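Long-range contacts in Succinylglutamatedesuccinylase/aspartoacylase (Rhodobacter sphaeroides 2.4.1, PDB 3CDX), which binds a metal ion, calcium in this crystal, and is probably a zinc-dependent hydrolase acting on carbon-nitrogen bonds of linear amides, or on esters: residues A[64-69]-A[148-153]; A[46-51]-A[89-94]; A[54-59]-A[235-240]. All coordinates share one frame; numbering follows the deposited sequence.

Interaction 1 (A[64-69]-A[148-153]). With CA (calcium ion), chain G.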
loop_
_atom_site.group_PDB
_atom_site.type_symbol
_atom_site.label_atom_id
_atom_site.label_comp_id
_atom_site.label_asym_id
_atom_site.label_seq_id
_atom_site.Cartn_x
_atom_site.Cartn_y
_atom_site.Cartn_z
ATOM N N GLY A 64 7.707 18.243 5.200
ATOM C CA GLY A 64 7.993 18.302 3.775
ATOM C C GLY A 64 7.061 19.205 2.977
ATOM O O GLY A 64 7.465 19.728 1.919
ATOM N N ASP A 65 5.839 19.386 3.477
ATOM C CA ASP A 65 4.801 20.179 2.788
ATOM C C ASP A 65 4.706 21.641 3.270
ATOM O O ASP A 65 3.733 22.329 3.008
ATOM C CB ASP A 65 3.418 19.497 2.895
ATOM C CG ASP A 65 2.936 19.323 4.340
ATOM O OD1 ASP A 65 3.718 19.454 5.306
ATOM O OD2 ASP A 65 1.751 19.008 4.511
ATOM N N GLU A 66 5.700 22.101 4.010
ATOM C CA GLU A 66 5.669 23.477 4.480
ATOM C C GLU A 66 6.774 24.212 3.761
ATOM O O GLU A 66 7.918 24.066 4.120
ATOM C CB GLU A 66 5.812 23.495 5.983
ATOM C CG GLU A 66 4.656 22.793 6.604
ATOM C CD GLU A 66 4.770 22.618 8.082
ATOM O OE1 GLU A 66 5.682 23.238 8.697
ATOM O OE2 GLU A 66 3.946 21.824 8.608
ATOM N N TYR A 67 6.384 24.977 2.729
ATOM C CA TYR A 67 7.280 25.475 1.661
ATOM C C TYR A 67 8.021 26.769 1.934
ATOM O O TYR A 67 9.150 26.958 1.442
ATOM C CB TYR A 67 6.486 25.684 0.364
ATOM C CG TYR A 67 5.603 24.513 0.002
ATOM C CD1 TYR A 67 6.144 23.219 -0.203
ATOM C CD2 TYR A 67 4.228 24.694 -0.151
ATOM C CE1 TYR A 67 5.301 22.144 -0.542
ATOM C CE2 TYR A 67 3.376 23.639 -0.452
ATOM C CZ TYR A 67 3.904 22.377 -0.667
ATOM O OH TYR A 67 2.986 21.363 -0.951
ATOM N N GLU A 68 7.388 27.671 2.701
ATOM C CA GLU A 68 7.906 29.046 2.771
ATOM C C GLU A 68 9.321 29.135 3.361
ATOM O O GLU A 68 10.173 29.880 2.846
ATOM C CB GLU A 68 6.890 29.971 3.474
ATOM C CG GLU A 68 5.734 30.377 2.564
ATOM C CD GLU A 68 4.740 29.244 2.221
ATOM O OE1 GLU A 68 4.909 28.056 2.595
ATOM O OE2 GLU A 68 3.761 29.561 1.528
ATOM N N GLY A 69 9.599 28.332 4.403
ATOM C CA GLY A 69 10.981 28.238 4.935
ATOM C C GLY A 69 11.977 27.644 3.945
ATOM O O GLY A 69 13.126 28.071 3.872
ATOM N N MET A 148 11.146 27.595 10.539
ATOM C CA MET A 148 10.085 28.074 9.653
ATOM C C MET A 148 9.040 26.996 9.232
ATOM O O MET A 148 9.351 25.992 8.540
ATOM C CB MET A 148 10.728 28.727 8.422
ATOM C CG MET A 148 11.709 29.917 8.751
ATOM S SD MET A 148 12.368 30.890 7.364
ATOM C CE MET A 148 11.007 31.935 6.946
ATOM N N HIS A 149 7.798 27.249 9.628
ATOM C CA HIS A 149 6.699 26.350 9.391
ATOM C C HIS A 149 5.554 27.053 8.669
ATOM O O HIS A 149 5.549 28.299 8.535
ATOM C CB HIS A 149 6.208 25.783 10.744
ATOM C CG HIS A 149 7.168 24.809 11.362
ATOM N ND1 HIS A 149 7.035 23.441 11.233
ATOM C CD2 HIS A 149 8.300 25.009 12.074
ATOM C CE1 HIS A 149 8.038 22.837 11.842
ATOM N NE2 HIS A 149 8.813 23.765 12.378
ATOM N N THR A 150 4.586 26.242 8.236
ATOM C CA THR A 150 3.279 26.687 7.775
ATOM C C THR A 150 2.319 25.585 8.214
ATOM O O THR A 150 2.758 24.595 8.816
ATOM C CB THR A 150 3.180 26.814 6.230
ATOM O OG1 THR A 150 3.148 25.498 5.637
ATOM C CG2 THR A 150 4.334 27.614 5.634
ATOM N N ALA A 151 1.030 25.729 7.896
ATOM C CA ALA A 151 0.052 24.693 8.270
ATOM C C ALA A 151 -0.018 23.519 7.285
ATOM O O ALA A 151 -0.829 22.607 7.474
ATOM C CB ALA A 151 -1.314 25.300 8.489
ATOM N N GLY A 152 0.838 23.550 6.251
ATOM C CA GLY A 152 0.967 22.464 5.281
ATOM C C GLY A 152 -0.354 22.194 4.574
ATOM O O GLY A 152 -0.991 23.125 4.046
ATOM N N HIS A 153 -0.774 20.929 4.598
ATOM C CA HIS A 153 -2.088 20.526 4.122
ATOM C C HIS A 153 -3.219 20.571 5.148
ATOM O O HIS A 153 -4.371 20.345 4.785
ATOM C CB HIS A 153 -2.020 19.104 3.547
ATOM C CG HIS A 153 -1.186 19.003 2.312
ATOM N ND1 HIS A 153 0.192 18.946 2.351
ATOM C CD2 HIS A 153 -1.524 18.972 1.000
ATOM C CE1 HIS A 153 0.666 18.876 1.118
ATOM N NE2 HIS A 153 -0.357 18.857 0.281
HETATM CA CA CA G . 5.103 22.306 10.667
HETATM O O HOH W 1 3.515 25.720 2.989
HETATM O O HOH W 2 8.499 22.791 8.348
HETATM O O HOH W 3 9.509 25.352 5.770
HETATM O O HOH W 4 0.648 19.956 -1.922
#
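Glu66 and His149 meet at a calcium ion, whose site His63 completes among the protein ligands, as in the H-x-x-E plus H metal site of the M14 family. From Glu66 CB, which lies against Thr150 OG1, the chain runs extended past that oxygen, with CG 3.2 Å from Thr150 OG1. At the tip both carboxylate oxygens grip the ion, OE1 at 2.3 Å and OE2 at 2.4 Å; OE1 also takes a weak bond from Thr150 N. His149 binds the calcium through ND1 at 2.3 Å, its ring plane turned 64° from the carboxylate, while its NE2 is hydrogen-bonded to Asp147. Thr150 OG1 accepts from Gly152 N, an ST turn in the loop that Glu66 lies along. One residue before Glu66, Asp65 OD2 takes two N-H groups of His153: ND1 at 2.7 Å, nearly straight, in the ring plane and on the anti lone pair, and the backbone N at 3.2 Å, from above the carboxylate plane. An alanine at Asp65 would probably leave both donors of His153 without their acceptor and set its ring free to turn. A water joins His153 NE2 to Tyr67 OH, which is also hydrogen-bonded to Asp103. The close Glu66 carboxylate and Thr150 carbonyl oxygens, OE2 to O 3.0 Å, are both acceptors, and their closeness is probably made tolerable by the calcium charge.

Interaction 2 (A[46-51]-A[89-94])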
loop_
_atom_site.group_PDB
_atom_site.type_symbol
_atom_site.label_atom_id
_atom_site.label_comp_id
_atom_site.label_asym_id
_atom_site.label_seq_id
_atom_site.Cartn_x
_atom_site.Cartn_y
_atom_site.Cartn_z
ATOM N N THR A 46 24.399 25.126 4.597
ATOM C CA THR A 46 25.284 26.222 4.228
ATOM C C THR A 46 25.617 26.976 5.518
ATOM O O THR A 46 24.729 27.258 6.348
ATOM C CB THR A 46 24.641 27.204 3.195
ATOM O OG1 THR A 46 24.220 26.481 2.031
ATOM C CG2 THR A 46 25.660 28.267 2.728
ATOM N N VAL A 47 26.906 27.263 5.701
ATOM C CA VAL A 47 27.381 28.027 6.865
ATOM C C VAL A 47 28.247 29.151 6.351
ATOM O O VAL A 47 29.128 28.932 5.490
ATOM C CB VAL A 47 28.139 27.168 7.925
ATOM C CG1 VAL A 47 29.420 26.569 7.345
ATOM C CG2 VAL A 47 28.478 28.000 9.181
ATOM N N VAL A 48 27.944 30.353 6.842
ATOM C CA VAL A 48 28.777 31.535 6.618
ATOM C C VAL A 48 29.290 31.988 7.992
ATOM O O VAL A 48 28.506 32.239 8.917
ATOM C CB VAL A 48 27.989 32.688 5.902
ATOM C CG1 VAL A 48 28.847 33.925 5.749
ATOM C CG2 VAL A 48 27.479 32.247 4.538
ATOM N N LYS A 49 30.612 32.082 8.114
ATOM C CA LYS A 49 31.240 32.567 9.333
ATOM C C LYS A 49 32.230 33.691 8.996
ATOM O O LYS A 49 33.070 33.556 8.120
ATOM C CB LYS A 49 31.917 31.415 10.079
ATOM C CG LYS A 49 32.470 31.769 11.474
ATOM C CD LYS A 49 33.149 30.569 12.121
ATOM C CE LYS A 49 34.365 30.965 12.966
ATOM N NZ LYS A 49 33.995 31.825 14.091
ATOM N N ASN A 50 32.107 34.803 9.706
ATOM C CA ASN A 50 33.037 35.922 9.571
ATOM C C ASN A 50 33.036 36.740 10.842
ATOM O O ASN A 50 31.977 36.985 11.456
ATOM C CB ASN A 50 32.639 36.823 8.395
ATOM C CG ASN A 50 33.669 37.925 8.096
ATOM O OD1 ASN A 50 34.830 37.651 7.815
ATOM N ND2 ASN A 50 33.221 39.179 8.123
ATOM N N GLY A 51 34.234 37.162 11.234
ATOM C CA GLY A 51 34.397 38.183 12.257
ATOM C C GLY A 51 33.885 37.690 13.574
ATOM O O GLY A 51 34.176 36.559 13.977
ATOM N N VAL A 89 26.018 32.268 10.542
ATOM C CA VAL A 89 24.692 31.877 10.030
ATOM C C VAL A 89 24.759 30.417 9.526
ATOM O O VAL A 89 25.564 30.088 8.655
ATOM C CB VAL A 89 24.211 32.800 8.897
ATOM C CG1 VAL A 89 22.756 32.468 8.493
ATOM C CG2 VAL A 89 24.324 34.302 9.331
ATOM N N ILE A 90 23.932 29.566 10.131
ATOM C CA ILE A 90 23.741 28.169 9.714
ATOM C C ILE A 90 22.335 27.994 9.120
ATOM O O ILE A 90 21.336 28.294 9.784
ATOM C CB ILE A 90 23.988 27.226 10.899
ATOM C CG1 ILE A 90 25.419 27.451 11.442
ATOM C CG2 ILE A 90 23.753 25.687 10.491
ATOM C CD1 ILE A 90 25.652 26.907 12.808
ATOM N N MET A 91 22.266 27.492 7.886
ATOM C CA MET A 91 21.024 27.451 7.074
ATOM C C MET A 91 20.748 26.038 6.594
ATOM O O MET A 91 21.550 25.476 5.864
ATOM C CB MET A 91 21.118 28.416 5.880
ATOM C CG MET A 91 21.136 29.922 6.341
ATOM S SD MET A 91 21.741 31.149 5.133
ATOM C CE MET A 91 23.450 30.611 5.017
ATOM N N LEU A 92 19.647 25.449 7.085
ATOM C CA LEU A 92 19.168 24.125 6.628
ATOM C C LEU A 92 17.797 24.363 6.110
ATOM O O LEU A 92 16.847 24.251 6.865
ATOM C CB LEU A 92 19.135 23.067 7.767
ATOM C CG LEU A 92 20.516 22.517 8.153
ATOM C CD1 LEU A 92 21.256 23.500 9.088
ATOM C CD2 LEU A 92 20.468 21.131 8.817
ATOM N N PRO A 93 17.672 24.711 4.815
ATOM C CA PRO A 93 16.354 25.057 4.283
ATOM C C PRO A 93 15.440 23.862 4.100
ATOM O O PRO A 93 14.243 24.041 3.966
ATOM C CB PRO A 93 16.674 25.600 2.893
ATOM C CG PRO A 93 17.933 24.875 2.501
ATOM C CD PRO A 93 18.728 24.807 3.776
ATOM N N ALA A 94 15.995 22.667 4.085
ATOM C CA ALA A 94 15.227 21.492 3.680
ATOM C C ALA A 94 15.617 20.291 4.531
ATOM O O ALA A 94 16.313 19.418 4.082
ATOM C CB ALA A 94 15.448 21.227 2.182
HETATM O O HOH W 5 21.858 25.172 2.635
#
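Thr46 and Met91 form a hydrogen-bonded pair of an antiparallel ladder joining strand 40-50 to strand 87-92, with strand 55-60 running parallel on the other side of strand 87-92. The N-to-C directions of the short strand segments are 171° apart. In the tight core four backbone bonds close two rings, Thr46 with Met91 and Val48 with Val89, Met91 N to Thr46 O at 2.9 Å among them; between the rings Val47 and Ile90 make a non-hydrogen-bonded pair, where Val47 CA sends a CA-H...O contact to Val89 O. On the face of Val47 and Ile90 the two side chains run alongside each other, with Val47 CG2 3.8 Å from Ile90 CG1. Thr46, Val48, Val89 and Met91 occupy the other face. Met91 bends at its last torsion (chi3 -65°), which carries CE back to 4.0 Å from Thr46 CG2; only its approach to Val48 CG2, at 4.4 Å, is loose. Helix 68-79 covers this face through Ile73 and Ala77. Beyond Val48 this segment finds no partner in 89-94; Asn50 pairs through its backbone with Gly87, and Lys49 and Asn50 are partly exposed. At the Thr46 end a water lies 2.8 Å from Thr46 OG1 and donates to Met91 O.

Interaction 3 (A[54-59]-A[235-240])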
loop_
_atom_site.group_PDB
_atom_site.type_symbol
_atom_site.label_atom_id
_atom_site.label_comp_id
_atom_site.label_asym_id
_atom_site.label_seq_id
_atom_site.Cartn_x
_atom_site.Cartn_y
_atom_site.Cartn_z
ATOM N N PRO A 54 27.058 36.480 17.279
ATOM C CA PRO A 54 26.262 35.325 17.679
ATOM C C PRO A 54 25.962 34.404 16.489
ATOM O O PRO A 54 26.218 34.769 15.311
ATOM C CB PRO A 54 24.981 35.956 18.232
ATOM C CG PRO A 54 24.841 37.240 17.503
ATOM C CD PRO A 54 26.247 37.713 17.209
ATOM N N THR A 55 25.470 33.201 16.792
ATOM C CA THR A 55 25.150 32.260 15.727
ATOM C C THR A 55 23.641 32.266 15.556
ATOM O O THR A 55 22.925 32.086 16.532
ATOM C CB THR A 55 25.673 30.837 16.028
ATOM O OG1 THR A 55 27.114 30.824 15.972
ATOM C CG2 THR A 55 25.107 29.790 14.987
ATOM N N VAL A 56 23.178 32.470 14.315
ATOM C CA VAL A 56 21.755 32.355 13.985
ATOM C C VAL A 56 21.489 31.084 13.200
ATOM O O VAL A 56 22.055 30.872 12.145
ATOM C CB VAL A 56 21.260 33.580 13.167
ATOM C CG1 VAL A 56 19.816 33.390 12.737
ATOM C CG2 VAL A 56 21.467 34.894 13.988
ATOM N N LEU A 57 20.605 30.234 13.716
ATOM C CA LEU A 57 20.287 28.989 13.020
ATOM C C LEU A 57 18.901 29.093 12.413
ATOM O O LEU A 57 17.923 29.369 13.124
ATOM C CB LEU A 57 20.419 27.788 13.957
ATOM C CG LEU A 57 19.793 26.443 13.546
ATOM C CD1 LEU A 57 20.506 25.784 12.341
ATOM C CD2 LEU A 57 19.734 25.512 14.751
ATOM N N LEU A 58 18.835 28.843 11.102
ATOM C CA LEU A 58 17.628 28.993 10.270
ATOM C C LEU A 58 17.268 27.631 9.689
ATOM O O LEU A 58 18.075 27.033 8.943
ATOM C CB LEU A 58 17.876 30.014 9.131
ATOM C CG LEU A 58 18.243 31.450 9.577
ATOM C CD1 LEU A 58 18.586 32.284 8.418
ATOM C CD2 LEU A 58 17.163 32.102 10.456
ATOM N N THR A 59 16.119 27.095 10.092
ATOM C CA THR A 59 15.722 25.777 9.606
ATOM C C THR A 59 14.412 25.871 8.861
ATOM O O THR A 59 13.536 26.652 9.248
ATOM C CB THR A 59 15.625 24.692 10.753
ATOM O OG1 THR A 59 14.777 25.161 11.821
ATOM C CG2 THR A 59 17.018 24.373 11.292
ATOM N N ASN A 235 15.784 40.563 8.717
ATOM C CA ASN A 235 15.490 41.334 9.926
ATOM C C ASN A 235 16.047 40.686 11.188
ATOM O O ASN A 235 16.590 41.371 12.062
ATOM C CB ASN A 235 13.985 41.495 10.128
ATOM C CG ASN A 235 13.354 42.542 9.228
ATOM O OD1 ASN A 235 14.030 43.232 8.470
ATOM N ND2 ASN A 235 12.033 42.643 9.301
ATOM N N VAL A 236 15.914 39.365 11.303
ATOM C CA VAL A 236 16.400 38.697 12.476
ATOM C C VAL A 236 17.931 38.852 12.519
ATOM O O VAL A 236 18.504 39.103 13.583
ATOM C CB VAL A 236 15.985 37.231 12.558
ATOM C CG1 VAL A 236 16.957 36.506 13.433
ATOM C CG2 VAL A 236 14.540 37.104 13.174
ATOM N N LEU A 237 18.580 38.720 11.363
ATOM C CA LEU A 237 20.043 38.854 11.295
ATOM C C LEU A 237 20.515 40.270 11.668
ATOM O O LEU A 237 21.575 40.443 12.293
ATOM C CB LEU A 237 20.532 38.525 9.892
ATOM C CG LEU A 237 20.428 37.072 9.407
ATOM C CD1 LEU A 237 21.144 36.913 8.031
ATOM C CD2 LEU A 237 20.973 36.071 10.435
ATOM N N LYS A 238 19.752 41.260 11.212
ATOM C CA LYS A 238 19.982 42.665 11.526
ATOM C C LYS A 238 19.799 42.921 13.025
ATOM O O LYS A 238 20.670 43.526 13.651
ATOM C CB LYS A 238 19.078 43.577 10.668
ATOM C CG LYS A 238 19.424 43.485 9.182
ATOM C CD LYS A 238 18.452 44.283 8.364
ATOM C CE LYS A 238 18.894 44.363 6.918
ATOM N NZ LYS A 238 17.706 44.836 6.084
ATOM N N HIS A 239 18.696 42.413 13.586
ATOM C CA HIS A 239 18.416 42.470 15.008
ATOM C C HIS A 239 19.571 41.910 15.816
ATOM O O HIS A 239 19.933 42.432 16.861
ATOM C CB HIS A 239 17.160 41.677 15.328
ATOM C CG HIS A 239 16.859 41.564 16.794
ATOM N ND1 HIS A 239 16.411 42.628 17.547
ATOM C CD2 HIS A 239 16.906 40.504 17.635
ATOM C CE1 HIS A 239 16.209 42.236 18.795
ATOM N NE2 HIS A 239 16.489 40.949 18.875
ATOM N N MET A 240 20.169 40.841 15.340
ATOM C CA MET A 240 21.166 40.207 16.168
ATOM C C MET A 240 22.544 40.825 15.966
ATOM O O MET A 240 23.494 40.445 16.661
ATOM C CB MET A 240 21.184 38.691 15.923
ATOM C CG MET A 240 19.924 38.009 16.445
ATOM S SD MET A 240 19.702 37.888 18.230
ATOM C CE MET A 240 21.098 36.811 18.578
#
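Val56 and Leu237 lie at the middle of a mainly apolar contact between strand 55-60 and the C-terminal part of helix 223-239; no hydrogen bond crosses between the two segments. The first group is branched aliphatic packing. A single methyl, Leu237 CD2, comes up against the whole isopropyl group of Val56, 3.7 Å from CB and from CG1 and 3.8 Å from CG2. Leu237 CG stands beside its own backbone N (chi1 -69°), and chi2 sets CD1 anti to CA, leaving CD2 as the branch turned to the strand. Val236 reaches the same valine less closely, with its CG1 4.3 Å from Val56 CG1, and Met240 CG stands equally far from Val56 CG2.

The second group sets the proline ring against the terminal methyl of Met240. Met240 is folded at chi2 (-71°) and chi3 (-65°), and this double bend brings CE 3.9 Å from Pro54 CG and 4.0 Å from Pro54 CB. The proline ring also rests on the backbone of that residue, its CG 3.6 Å from Met240 O. Both residues are partly exposed, whereas Val56, Val236 and Leu237 are buried.

Polar bonding goes to partners other than the facing segment: the helix bonds within itself, Met240 N to Val236 O at 3.0 Å for one, and Val56 pairs through its backbone with strand 87-92. Ile144 touches both Val56 and Met240, so strand 144-148 shares the cover. Between these two segments no hydrogen bond sets the position of the helix end, which here probably rests on the fit of aliphatic surfaces.

Interactions 2 and 3 lie side by side, their centres 10 Å apart, because strands 87-92 and 55-60 are parallel neighbours in the sheet; Leu58 N and O pair with Ile90 O and Leu92 N. Interaction 1 is 20 Å, centre to centre, from each. It touches interaction 3 where Met148 N meets Thr59 O, 2.9 Å away and probably hydrogen-bonded. Along the chain, interaction 1 is nested within the loop closed by interaction 3, while interaction 2 crosses both. Strand 55-60, packed at its start by helix 223-239, leads on to the metal loop, and strand 144-148 leads to His149. The sheet thus carries the calcium site on loops that follow its strands.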